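Local structure of tricorn protease (Thermoplasma acidophilum, 1K32) at residues A[244-250]-A[261-265]; A[659-663]-A[699-705]; A[956-960]-A[1005-1009]. The protein cleaves peptides as a serine protease and probably acts downstream of the proteasome in breaking down its products. One frame throughout, in Å; residues are numbered along the deposited sequence.

The three contacts follow one another along the chain and do not touch: contacts 1 and 2 have centres about 19 Å apart, the centre of contact 3 lies about 35 Å and 43 Å from theirs. Contact 2 is the most buried, and its segments meet by packing alone, without polar bonds, one helix on the start of another. Contacts 1 and 3 are partly buried and rest on strand pairing, but of opposite sense: an antiparallel hairpin of a propeller-like sheet at 244-250 and 261-265, a parallel edge pair of the protease sheet at 956-960 and 1005-1009. A salt bridge to a lysine marks contact 1, whereas contact 3 joins backbone bonds to aliphatic packing.

Contact 1: residues A[244-250]-A[261-265]; sequences FTDYYPR and FSKGG
Lys263 has the largest share of the contact, and its charged end is tied to Asp246 by a salt bridge. NZ of Lys263 lies 3.0 Å from OD2 of Asp246, which receives it through its syn lone pair; the bond to OD1 is weak. The same OD2 also accepts from the backbone N of Tyr247 at 2.6 Å, from above the carboxylate plane, so two donors grip one oxygen and limit the turning of the carboxylate. Bends at chi3 (67°) and chi4 (64°) fold the lysine end back toward Asp246, to which its chain runs at about a right angle.

Three rings take part, but of these only Phe244 meets the lysine chain. Lys263 CE sits over one face of the Phe244 ring, 3.7 Å from its centroid and displaced toward the rim. Beyond it, Phe244 and Phe261 approach from opposite directions, their planes 52° apart and CZ of Phe244 3.5 Å from CZ of Phe261. Gly264 CA lies over a face of the Tyr247 ring, 3.9 Å from the centroid; a side chain at this glycine would run into the ring.

Backbone bonds complete the join. Arg250 and Ser262 form an antiparallel hydrogen-bonded pair: Arg250 N gives to Ser262 O at 2.8 Å, and Ser262 N to Arg250 O at 2.9 Å. A water bridges Tyr248 O and Gly264 N, while the buried Tyr247 O has no polar partner in the model.

The hairpin of strands 249-254 and 259-263 begins a four-stranded antiparallel sheet, the arrangement of a beta-propeller blade. Phe261 meets Ile228 of strand 227-232 in the preceding sheet, Ser262 touches strand 18-23, and Tyr247 OH bonds to Lys691 O of helix 678-693.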
loop_
_atom_site.group_PDB
_atom_site.type_symbol
_atom_site.label_atom_id
_atom_site.label_comp_id
_atom_site.label_asym_id
_atom_site.label_seq_id
_atom_site.Cartn_x
_atom_site.Cartn_y
_atom_site.Cartn_z
ATOM N N PHE A 244 23.002 11.082 78.453
ATOM C CA PHE A 244 22.778 9.887 77.650
ATOM C C PHE A 244 24.039 9.475 76.880
ATOM O O PHE A 244 24.851 10.319 76.513
ATOM C CB PHE A 244 21.659 10.133 76.635
ATOM C CG PHE A 244 20.365 10.594 77.239
ATOM C CD1 PHE A 244 19.770 11.779 76.811
ATOM C CD2 PHE A 244 19.712 9.825 78.197
ATOM C CE1 PHE A 244 18.542 12.190 77.325
ATOM C CE2 PHE A 244 18.483 10.225 78.715
ATOM C CZ PHE A 244 17.898 11.411 78.275
ATOM N N THR A 245 24.187 8.176 76.632
ATOM C CA THR A 245 25.321 7.669 75.863
ATOM C C THR A 245 24.882 6.616 74.841
ATOM O O THR A 245 25.651 6.260 73.948
ATOM C CB THR A 245 26.404 7.030 76.766
ATOM O OG1 THR A 245 25.823 5.961 77.512
ATOM C CG2 THR A 245 27.000 8.059 77.721
ATOM N N ASP A 246 23.649 6.123 74.962
ATOM C CA ASP A 246 23.155 5.103 74.033
ATOM C C ASP A 246 22.608 5.636 72.703
ATOM O O ASP A 246 23.136 5.300 71.638
ATOM C CB ASP A 246 22.111 4.207 74.716
ATOM C CG ASP A 246 20.948 4.981 75.322
ATOM O OD1 ASP A 246 20.075 4.310 75.903
ATOM O OD2 ASP A 246 20.894 6.228 75.234
ATOM N N TYR A 247 21.549 6.442 72.764
ATOM C CA TYR A 247 20.954 7.040 71.568
ATOM C C TYR A 247 20.598 8.491 71.848
ATOM O O TYR A 247 20.326 8.857 72.989
ATOM C CB TYR A 247 19.695 6.286 71.130
ATOM C CG TYR A 247 19.891 4.798 70.926
ATOM C CD1 TYR A 247 19.648 3.890 71.959
ATOM C CD2 TYR A 247 20.306 4.293 69.695
ATOM C CE1 TYR A 247 19.807 2.504 71.765
ATOM C CE2 TYR A 247 20.472 2.913 69.491
ATOM C CZ TYR A 247 20.217 2.030 70.528
ATOM O OH TYR A 247 20.342 0.676 70.320
ATOM N N TYR A 248 20.619 9.313 70.803
ATOM C CA TYR A 248 20.290 10.731 70.918
ATOM C C TYR A 248 18.816 10.939 71.257
ATOM O O TYR A 248 17.951 10.228 70.745
ATOM C CB TYR A 248 20.568 11.465 69.602
ATOM C CG TYR A 248 21.997 11.881 69.361
ATOM C CD1 TYR A 248 23.046 10.977 69.510
ATOM C CD2 TYR A 248 22.295 13.178 68.953
ATOM C CE1 TYR A 248 24.365 11.360 69.255
ATOM C CE2 TYR A 248 23.602 13.573 68.693
ATOM C CZ TYR A 248 24.634 12.661 68.848
ATOM O OH TYR A 248 25.926 13.063 68.597
ATOM N N PRO A 249 18.520 11.901 72.141
ATOM C CA PRO A 249 17.135 12.191 72.519
ATOM C C PRO A 249 16.528 12.993 71.357
ATOM O O PRO A 249 17.244 13.700 70.638
ATOM C CB PRO A 249 17.296 13.025 73.789
ATOM C CG PRO A 249 18.540 13.827 73.486
ATOM C CD PRO A 249 19.461 12.749 72.899
ATOM N N ARG A 250 15.221 12.882 71.162
ATOM C CA ARG A 250 14.584 13.594 70.059
ATOM C C ARG A 250 13.166 14.023 70.358
ATOM O O ARG A 250 12.467 13.412 71.175
ATOM C CB ARG A 250 14.475 12.697 68.811
ATOM C CG ARG A 250 15.755 12.140 68.243
ATOM C CD ARG A 250 16.626 13.223 67.639
ATOM N NE ARG A 250 17.880 12.644 67.190
ATOM C CZ ARG A 250 18.934 13.343 66.801
ATOM N NH1 ARG A 250 20.028 12.702 66.414
ATOM N NH2 ARG A 250 18.891 14.672 66.803
ATOM N N PHE A 261 9.844 12.845 75.456
ATOM C CA PHE A 261 10.762 12.744 74.326
ATOM C C PHE A 261 11.005 11.286 73.915
ATOM O O PHE A 261 10.653 10.360 74.631
ATOM C CB PHE A 261 12.094 13.458 74.656
ATOM C CG PHE A 261 12.934 12.763 75.705
ATOM C CD1 PHE A 261 13.860 11.780 75.346
ATOM C CD2 PHE A 261 12.792 13.086 77.058
ATOM C CE1 PHE A 261 14.637 11.127 76.326
ATOM C CE2 PHE A 261 13.557 12.445 78.040
ATOM C CZ PHE A 261 14.480 11.465 77.678
ATOM N N SER A 262 11.571 11.087 72.736
ATOM C CA SER A 262 11.843 9.738 72.268
ATOM C C SER A 262 13.350 9.513 72.204
ATOM O O SER A 262 14.114 10.455 72.000
ATOM C CB SER A 262 11.211 9.511 70.888
ATOM O OG SER A 262 11.620 10.511 69.968
ATOM N N LYS A 263 13.762 8.266 72.399
ATOM C CA LYS A 263 15.175 7.908 72.366
ATOM C C LYS A 263 15.364 6.403 72.132
ATOM O O LYS A 263 14.834 5.576 72.866
ATOM C CB LYS A 263 15.859 8.320 73.686
ATOM C CG LYS A 263 17.364 8.068 73.698
ATOM C CD LYS A 263 18.065 8.635 74.935
ATOM C CE LYS A 263 17.663 7.928 76.231
ATOM N NZ LYS A 263 18.055 6.491 76.291
ATOM N N GLY A 264 16.125 6.053 71.101
ATOM C CA GLY A 264 16.373 4.654 70.807
ATOM C C GLY A 264 15.147 3.757 70.722
ATOM O O GLY A 264 15.217 2.592 71.093
ATOM N N GLY A 265 14.026 4.290 70.245
ATOM C CA GLY A 265 12.832 3.474 70.129
ATOM C C GLY A 265 11.905 3.470 71.330
ATOM O O GLY A 265 10.855 2.842 71.282
HETATM O O HOH W 1 16.703 8.296 68.990
#

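Contact 2: residues A[659-663]-A[699-705]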
loop_
_atom_site.group_PDB
_atom_site.type_symbol
_atom_site.label_atom_id
_atom_site.label_comp_id
_atom_site.label_asym_id
_atom_site.label_seq_id
_atom_site.Cartn_x
_atom_site.Cartn_y
_atom_site.Cartn_z
ATOM N N GLU A 659 14.310 -8.328 54.536
ATOM C CA GLU A 659 14.652 -7.165 53.720
ATOM C C GLU A 659 15.227 -6.011 54.545
ATOM O O GLU A 659 16.212 -5.389 54.136
ATOM C CB GLU A 659 13.432 -6.683 52.922
ATOM C CG GLU A 659 13.089 -7.552 51.707
ATOM C CD GLU A 659 12.032 -6.915 50.788
ATOM O OE1 GLU A 659 11.843 -7.401 49.648
ATOM O OE2 GLU A 659 11.387 -5.926 51.198
ATOM N N PHE A 660 14.633 -5.739 55.705
ATOM C CA PHE A 660 15.113 -4.658 56.575
ATOM C C PHE A 660 16.527 -4.898 57.085
ATOM O O PHE A 660 17.306 -3.951 57.250
ATOM C CB PHE A 660 14.169 -4.459 57.771
ATOM C CG PHE A 660 12.888 -3.716 57.433
ATOM C CD1 PHE A 660 12.564 -3.405 56.113
ATOM C CD2 PHE A 660 12.018 -3.309 58.448
ATOM C CE1 PHE A 660 11.379 -2.688 55.805
ATOM C CE2 PHE A 660 10.838 -2.597 58.156
ATOM C CZ PHE A 660 10.518 -2.285 56.828
ATOM N N LEU A 661 16.852 -6.156 57.359
ATOM C CA LEU A 661 18.186 -6.490 57.832
ATOM C C LEU A 661 19.162 -6.304 56.681
ATOM O O LEU A 661 20.216 -5.707 56.850
ATOM C CB LEU A 661 18.241 -7.941 58.324
ATOM C CG LEU A 661 19.077 -8.198 59.582
ATOM C CD1 LEU A 661 19.334 -9.704 59.693
ATOM C CD2 LEU A 661 20.409 -7.430 59.533
ATOM N N GLN A 662 18.804 -6.804 55.499
ATOM C CA GLN A 662 19.679 -6.673 54.328
ATOM C C GLN A 662 19.909 -5.210 53.948
ATOM O O GLN A 662 21.020 -4.841 53.542
ATOM C CB GLN A 662 19.095 -7.433 53.135
ATOM C CG GLN A 662 20.011 -7.530 51.896
ATOM C CD GLN A 662 20.004 -6.273 51.028
ATOM O OE1 GLN A 662 19.040 -5.495 51.042
ATOM N NE2 GLN A 662 21.079 -6.076 50.253
ATOM N N MET A 663 18.874 -4.380 54.108
ATOM C CA MET A 663 18.959 -2.952 53.765
ATOM C C MET A 663 19.783 -2.140 54.764
ATOM O O MET A 663 20.546 -1.268 54.373
ATOM C CB MET A 663 17.549 -2.358 53.633
ATOM C CG MET A 663 16.791 -2.884 52.429
ATOM S SD MET A 663 14.991 -2.630 52.498
ATOM C CE MET A 663 14.866 -0.927 51.894
ATOM N N CYS A 699 11.700 -2.366 63.905
ATOM C CA CYS A 699 11.060 -1.739 62.751
ATOM C C CYS A 699 10.061 -2.645 62.052
ATOM O O CYS A 699 10.341 -3.806 61.771
ATOM C CB CYS A 699 12.120 -1.294 61.743
ATOM S SG CYS A 699 13.270 -0.079 62.387
ATOM N N LYS A 700 8.890 -2.096 61.772
ATOM C CA LYS A 700 7.839 -2.839 61.095
ATOM C C LYS A 700 7.474 -2.183 59.770
ATOM O O LYS A 700 6.896 -2.822 58.904
ATOM C CB LYS A 700 6.593 -2.920 61.968
ATOM C CG LYS A 700 6.481 -4.188 62.786
ATOM C CD LYS A 700 7.606 -4.339 63.780
ATOM C CE LYS A 700 7.413 -5.596 64.610
ATOM N NZ LYS A 700 8.562 -5.824 65.537
ATOM N N THR A 701 7.802 -0.906 59.621
ATOM C CA THR A 701 7.490 -0.197 58.383
ATOM C C THR A 701 8.734 0.457 57.792
ATOM O O THR A 701 9.759 0.642 58.481
ATOM C CB THR A 701 6.400 0.888 58.605
ATOM O OG1 THR A 701 6.933 1.945 59.416
ATOM C CG2 THR A 701 5.175 0.278 59.295
ATOM N N ARG A 702 8.647 0.814 56.516
ATOM C CA ARG A 702 9.779 1.439 55.846
ATOM C C ARG A 702 10.159 2.735 56.536
ATOM O O ARG A 702 11.320 3.107 56.538
ATOM C CB ARG A 702 9.474 1.711 54.376
ATOM C CG ARG A 702 10.637 2.361 53.615
ATOM C CD ARG A 702 11.833 1.413 53.496
ATOM N NE ARG A 702 12.982 2.052 52.857
ATOM C CZ ARG A 702 13.752 2.970 53.443
ATOM N NH1 ARG A 702 14.773 3.506 52.790
ATOM N NH2 ARG A 702 13.518 3.337 54.697
ATOM N N TYR A 703 9.182 3.432 57.102
ATOM C CA TYR A 703 9.469 4.666 57.815
ATOM C C TYR A 703 10.304 4.391 59.071
ATOM O O TYR A 703 11.220 5.152 59.379
ATOM C CB TYR A 703 8.185 5.389 58.222
ATOM C CG TYR A 703 8.462 6.802 58.688
ATOM C CD1 TYR A 703 9.116 7.701 57.852
ATOM C CD2 TYR A 703 8.095 7.234 59.960
ATOM C CE1 TYR A 703 9.405 8.997 58.260
ATOM C CE2 TYR A 703 8.378 8.541 60.388
ATOM C CZ TYR A 703 9.035 9.413 59.525
ATOM O OH TYR A 703 9.329 10.699 59.904
ATOM N N ASP A 704 9.953 3.331 59.799
ATOM C CA ASP A 704 10.672 2.904 60.997
ATOM C C ASP A 704 12.140 2.688 60.629
ATOM O O ASP A 704 13.037 3.183 61.308
ATOM C CB ASP A 704 10.118 1.568 61.517
ATOM C CG ASP A 704 8.752 1.704 62.150
ATOM O OD1 ASP A 704 8.068 0.671 62.321
ATOM O OD2 ASP A 704 8.355 2.837 62.490
ATOM N N LEU A 705 12.358 1.952 59.539
ATOM C CA LEU A 705 13.701 1.638 59.066
ATOM C C LEU A 705 14.485 2.905 58.750
ATOM O O LEU A 705 15.679 2.981 59.026
ATOM C CB LEU A 705 13.641 0.753 57.815
ATOM C CG LEU A 705 14.791 -0.251 57.585
ATOM C CD1 LEU A 705 14.945 -0.511 56.096
ATOM C CD2 LEU A 705 16.090 0.261 58.150
#
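Phe660 is the bump of this contact: its ring projects from helix 656-674 into a hollow formed by the backbone of 699-701 and the side chain of Leu705. Leu705 CG covers one ring face, 4.2 Å from the centroid and 18° off the normal, while Leu705 CD1 reaches Phe660 CD1 at 3.7 Å. Along the rim, Cys699 O and Lys700 C lie near the ring plane, and Cys699 CB stands 3.9 Å from Phe660 CD2. At the far end, Phe660 CZ comes within 3.4 Å of Thr701 C.

The wall around the ring tip is the start of helix 702-714, where Thr701 is the N-cap and forms a capping box with Asp704. Asp704 OD1 accepts from Lys700 N at 2.9 Å and also from Thr701 N, holding this turn in shape; the return bond from Asp704 N to Thr701 OG1 is weak, and that hydroxyl is also hydrogen-bonded to Asp33.

One turn after Phe660, Met663 adds a second, smaller bump. Its CB lies 4.0 Å from Leu705 CD1, and a bend at chi3 (83°) carries its methyl to 3.7 Å from Arg702 NE, whose guanidinium is paired with Asp976 and Glu723.

Contact 3: residues A[956-960]-A[1005-1009]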
loop_
_atom_site.group_PDB
_atom_site.type_symbol
_atom_site.label_atom_id
_atom_site.label_comp_id
_atom_site.label_asym_id
_atom_site.label_seq_id
_atom_site.Cartn_x
_atom_site.Cartn_y
_atom_site.Cartn_z
ATOM N N LEU A 956 30.715 40.384 50.156
ATOM C CA LEU A 956 29.692 39.384 50.415
ATOM C C LEU A 956 28.891 39.892 51.609
ATOM O O LEU A 956 29.454 40.228 52.654
ATOM C CB LEU A 956 30.317 38.030 50.746
ATOM C CG LEU A 956 29.333 36.872 50.970
ATOM C CD1 LEU A 956 28.438 36.678 49.727
ATOM C CD2 LEU A 956 30.116 35.603 51.256
ATOM N N ILE A 957 27.580 39.963 51.441
ATOM C CA ILE A 957 26.687 40.463 52.485
ATOM C C ILE A 957 25.625 39.438 52.842
ATOM O O ILE A 957 25.182 38.680 51.981
ATOM C CB ILE A 957 25.994 41.774 52.015
ATOM C CG1 ILE A 957 26.953 42.952 52.206
ATOM C CG2 ILE A 957 24.665 41.990 52.752
ATOM C CD1 ILE A 957 28.098 42.970 51.248
ATOM N N GLY A 958 25.224 39.418 54.114
ATOM C CA GLY A 958 24.201 38.488 54.560
ATOM C C GLY A 958 24.560 37.738 55.825
ATOM O O GLY A 958 25.117 38.315 56.762
ATOM N N THR A 959 24.247 36.450 55.857
ATOM C CA THR A 959 24.543 35.633 57.029
ATOM C C THR A 959 25.294 34.371 56.624
ATOM O O THR A 959 25.168 33.897 55.486
ATOM C CB THR A 959 23.255 35.232 57.761
ATOM O OG1 THR A 959 22.405 34.524 56.855
ATOM C CG2 THR A 959 22.508 36.472 58.279
ATOM N N ARG A 960 26.074 33.837 57.560
ATOM C CA ARG A 960 26.866 32.631 57.335
ATOM C C ARG A 960 26.073 31.501 56.678
ATOM O O ARG A 960 25.017 31.096 57.169
ATOM C CB ARG A 960 27.491 32.152 58.668
ATOM C CG ARG A 960 28.262 30.829 58.547
ATOM C CD ARG A 960 29.555 30.817 59.372
ATOM N NE ARG A 960 29.334 30.917 60.814
ATOM C CZ ARG A 960 28.979 29.907 61.607
ATOM N NH1 ARG A 960 28.816 30.127 62.896
ATOM N NH2 ARG A 960 28.785 28.680 61.122
ATOM N N VAL A 1005 30.210 41.569 55.485
ATOM C CA VAL A 1005 29.358 42.364 56.353
ATOM C C VAL A 1005 28.146 41.533 56.731
ATOM O O VAL A 1005 27.350 41.143 55.873
ATOM C CB VAL A 1005 28.881 43.667 55.660
ATOM C CG1 VAL A 1005 27.940 44.430 56.588
ATOM C CG2 VAL A 1005 30.082 44.544 55.290
ATOM N N GLU A 1006 28.015 41.250 58.018
ATOM C CA GLU A 1006 26.898 40.463 58.501
ATOM C C GLU A 1006 25.642 41.316 58.669
ATOM O O GLU A 1006 25.650 42.329 59.368
ATOM C CB GLU A 1006 27.243 39.803 59.839
ATOM C CG GLU A 1006 26.074 39.020 60.427
ATOM C CD GLU A 1006 26.330 38.524 61.845
ATOM O OE1 GLU A 1006 25.390 37.964 62.442
ATOM O OE2 GLU A 1006 27.457 38.690 62.362
ATOM N N ILE A 1007 24.568 40.910 58.008
ATOM C CA ILE A 1007 23.303 41.619 58.122
ATOM C C ILE A 1007 22.234 40.588 58.428
ATOM O O ILE A 1007 21.816 39.843 57.545
ATOM C CB ILE A 1007 22.912 42.375 56.815
ATOM C CG1 ILE A 1007 23.908 43.500 56.533
ATOM C CG2 ILE A 1007 21.521 42.991 56.951
ATOM C CD1 ILE A 1007 25.135 43.044 55.831
ATOM N N GLU A 1008 21.820 40.533 59.689
ATOM C CA GLU A 1008 20.774 39.619 60.117
ATOM C C GLU A 1008 19.461 40.066 59.481
ATOM O O GLU A 1008 19.303 41.219 59.077
ATOM C CB GLU A 1008 20.589 39.669 61.638
ATOM C CG GLU A 1008 21.754 39.169 62.467
ATOM C CD GLU A 1008 22.009 37.688 62.276
ATOM O OE1 GLU A 1008 21.045 36.895 62.390
ATOM O OE2 GLU A 1008 23.177 37.318 62.014
ATOM N N TYR A 1009 18.521 39.140 59.400
ATOM C CA TYR A 1009 17.198 39.427 58.877
ATOM C C TYR A 1009 16.313 39.014 60.057
ATOM O O TYR A 1009 15.816 37.897 60.111
ATOM C CB TYR A 1009 16.911 38.560 57.653
ATOM C CG TYR A 1009 15.814 39.088 56.744
ATOM C CD1 TYR A 1009 14.670 39.692 57.263
ATOM C CD2 TYR A 1009 15.908 38.934 55.359
ATOM C CE1 TYR A 1009 13.640 40.126 56.422
ATOM C CE2 TYR A 1009 14.896 39.360 54.515
ATOM C CZ TYR A 1009 13.767 39.951 55.049
ATOM O OH TYR A 1009 12.767 40.335 54.195
#
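Ile957 and Ile1007 meet through two different branches, each placed by its first torsion. With chi1 at -81°, Ile957 sets CG1 beside its backbone N and CG2 opposite that nitrogen; chi1 of -66° at Ile1007, followed by chi2 near 83°, swings CD1 back over the neighbouring strand. CG2 of Ile957 and CD1 of Ile1007 are therefore only 3.3 Å apart, tighter than usual van der Waals contact, with the two chains crossing at a slant. Ile957 also lies alongside Val1005, pointing the same way, its CG1 4.0 Å from Val1005 CB. With an alanine here in place of Ile957, Ile1007 CD1 and Val1005 CB would probably face a gap, and the Ile1007 end would be freer to turn.

Three backbone bonds join the two segments. Val1005 N gives to Leu956 O at 3.2 Å, Gly958 N to Val1005 O at 3.3 Å, and Ile1007 N to Gly958 O at 2.9 Å. The CA of Glu1006 makes a further CA-H...O contact to Gly958 O at 3.3 Å.

Past the strand ends, CG2 of Thr959 lies 3.5 Å from Ile1007 O, while the threonine hydroxyl bonds to Glu935. Ile957 and Val1005, on one face of the sheet, both touch Tyr1024 of helix 1020-1032, which packs against that face.

Ile957 with Val1005 and Gly958 with Glu1006 are parallel bridges, and they attach the short strand 1005-1006 to strand 954-958 as the outermost strand, within this chain, of a five-stranded parallel sheet. Such a parallel sheet flanked by helices is consistent with the ClpP/crotonase-like core of the S41 peptidases.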